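Local structure of carboxylesterase (Est-2) (Archaeoglobus fulgidus, 5FRD) at residues 107-112 with 186-191. The protein probably hydrolyses carboxylic esters as a thermophilic alpha/beta-hydrolase esterase and carries a coenzyme A molecule bound near its active site. Sequence-based numbering, arbitrary orientation. Where two conformers were deposited one is given.
Sequences LALVLV and LKIGVP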
loop_
_atom_site.group_PDB
_atom_site.type_symbol
_atom_site.label_atom_id
_atom_site.label_comp_id
_atom_site.label_asym_id
_atom_site.label_seq_id
_atom_site.Cartn_x
_atom_site.Cartn_y
_atom_site.Cartn_z
ATOM N N LEU A 107 -7.674 -9.622 -9.540
ATOM C CA LEU A 107 -7.739 -11.047 -9.358
ATOM C C LEU A 107 -7.890 -11.394 -7.877
ATOM O O LEU A 107 -8.489 -12.417 -7.506
ATOM C CB LEU A 107 -6.490 -11.730 -9.867
ATOM C CG LEU A 107 -6.096 -11.439 -11.323
ATOM C CD1 LEU A 107 -4.777 -12.105 -11.619
ATOM C CD2 LEU A 107 -7.205 -11.923 -12.260
ATOM N N ALA A 108 -7.345 -10.526 -7.027
ATOM C CA ALA A 108 -7.357 -10.728 -5.571
ATOM C C ALA A 108 -6.820 -9.445 -4.955
ATOM O O ALA A 108 -6.266 -8.605 -5.650
ATOM C CB ALA A 108 -6.472 -11.890 -5.167
ATOM N N LEU A 109 -7.020 -9.270 -3.648
ATOM C CA LEU A 109 -6.586 -8.093 -2.906
ATOM C C LEU A 109 -5.669 -8.521 -1.782
ATOM O O LEU A 109 -5.954 -9.524 -1.124
ATOM C CB LEU A 109 -7.771 -7.360 -2.320
ATOM C CG LEU A 109 -8.604 -6.490 -3.240
ATOM C CD1 LEU A 109 -9.806 -5.931 -2.496
ATOM C CD2 LEU A 109 -7.790 -5.303 -3.738
ATOM N N VAL A 110 -4.605 -7.775 -1.541
ATOM C CA VAL A 110 -3.722 -7.985 -0.407
ATOM C C VAL A 110 -3.688 -6.649 0.297
ATOM O O VAL A 110 -3.190 -5.663 -0.227
ATOM C CB VAL A 110 -2.365 -8.493 -0.811
ATOM C CG1 VAL A 110 -1.499 -8.676 0.442
ATOM C CG2 VAL A 110 -2.457 -9.764 -1.623
ATOM N N LEU A 111 -4.276 -6.589 1.484
ATOM C CA LEU A 111 -4.436 -5.384 2.265
ATOM C C LEU A 111 -3.417 -5.455 3.391
ATOM O O LEU A 111 -3.512 -6.317 4.270
ATOM C CB LEU A 111 -5.847 -5.290 2.820
ATOM C CG LEU A 111 -6.930 -5.244 1.746
ATOM C CD1 LEU A 111 -8.291 -5.311 2.423
ATOM C CD2 LEU A 111 -6.805 -3.994 0.869
ATOM N N VAL A 112 -2.435 -4.579 3.348
ATOM C CA VAL A 112 -1.293 -4.604 4.241
ATOM C C VAL A 112 -1.277 -3.325 5.066
ATOM O O VAL A 112 -1.210 -2.225 4.517
ATOM C CB VAL A 112 0.038 -4.687 3.455
ATOM C CG1 VAL A 112 1.183 -4.879 4.433
ATOM C CG2 VAL A 112 0.018 -5.811 2.410
ATOM N N LEU A 186 -20.965 -2.746 0.828
ATOM C CA LEU A 186 -19.689 -2.964 0.198
ATOM C C LEU A 186 -19.363 -4.430 0.324
ATOM O O LEU A 186 -19.261 -4.993 1.435
ATOM C CB LEU A 186 -18.630 -2.161 0.920
ATOM C CG LEU A 186 -17.324 -1.942 0.206
ATOM C CD1 LEU A 186 -16.608 -0.798 0.905
ATOM C CD2 LEU A 186 -16.437 -3.180 0.115
ATOM N N LYS A 187 -19.212 -5.083 -0.819
ATOM C CA LYS A 187 -18.926 -6.508 -0.829
ATOM C C LYS A 187 -17.628 -6.687 -1.554
ATOM O O LYS A 187 -17.491 -6.162 -2.655
ATOM C CB LYS A 187 -20.011 -7.266 -1.579
ATOM C CG LYS A 187 -21.359 -7.151 -0.914
ATOM C CD LYS A 187 -22.374 -8.089 -1.551
ATOM C CE LYS A 187 -23.800 -7.647 -1.255
ATOM N NZ LYS A 187 -24.052 -7.394 0.192
ATOM N N ILE A 188 -16.679 -7.407 -0.947
ATOM C CA ILE A 188 -15.461 -7.775 -1.632
ATOM C C ILE A 188 -15.626 -9.232 -2.024
ATOM O O ILE A 188 -15.694 -10.134 -1.158
ATOM C CB ILE A 188 -14.222 -7.591 -0.752
ATOM C CG1 ILE A 188 -14.165 -6.142 -0.239
ATOM C CG2 ILE A 188 -12.965 -8.017 -1.503
ATOM C CD1 ILE A 188 -13.829 -5.108 -1.273
ATOM N N GLY A 189 -15.693 -9.473 -3.332
ATOM C CA GLY A 189 -15.961 -10.806 -3.866
ATOM C C GLY A 189 -14.750 -11.637 -4.253
ATOM O O GLY A 189 -14.867 -12.823 -4.556
ATOM N N VAL A 190 -13.571 -11.029 -4.229
ATOM C CA VAL A 190 -12.346 -11.717 -4.634
ATOM C C VAL A 190 -11.598 -12.242 -3.418
ATOM O O VAL A 190 -11.816 -11.724 -2.302
ATOM C CB VAL A 190 -11.413 -10.828 -5.496
ATOM C CG1 VAL A 190 -12.067 -10.488 -6.822
ATOM C CG2 VAL A 190 -10.961 -9.575 -4.773
ATOM N N PRO A 191 -10.710 -13.214 -3.616
ATOM C CA PRO A 191 -9.882 -13.663 -2.507
ATOM C C PRO A 191 -9.069 -12.499 -1.960
ATOM O O PRO A 191 -8.565 -11.669 -2.724
ATOM C CB PRO A 191 -8.985 -14.728 -3.121
ATOM C CG PRO A 191 -9.749 -15.192 -4.330
ATOM C CD PRO A 191 -10.427 -13.988 -4.844
#
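The backbone N-H of L109 donates a hydrogen bond to the carbonyl O of P191, with N and O 3.0 Å apart. Packing is tight around this bond: the CB of A108 also sits 3.2 Å from the O of P191, so one oxygen meets an amide and a methyl of adjacent residues. V190 packs against the strand through CB and CG2. Its CG2, placed between the backbone N and the carbonyl carbon, lies 3.9 Å from the CA of A108 and extends to the CG of L109, the two side chains crossing at about a right angle. L109 leans its CG beside its own backbone N (chi1 -78°), and in the conformer given for I188, CD1 of L109 lies 3.9 Å from CG2 of I188. At the partly exposed side the fit is looser. There the chain turns a corner at L107, whose CB is directed away from 186-191 and whose side chain comes no nearer to it than 6.5 Å; the backbone O of L107 still touches the CD of P191 (3.6 Å) and the CB of V190. The contact marks where the loop after helix 178-182 joins the parallel part of the mixed sheet of the alpha/beta-hydrolase fold, as 192-197 begins beside 106-112, with L193 continuing the backbone bonding to L109. Y99 of helix 90-101 touches L109, I188 and V190; from helix 235-249, F245 packs on A108 and V249 on P191.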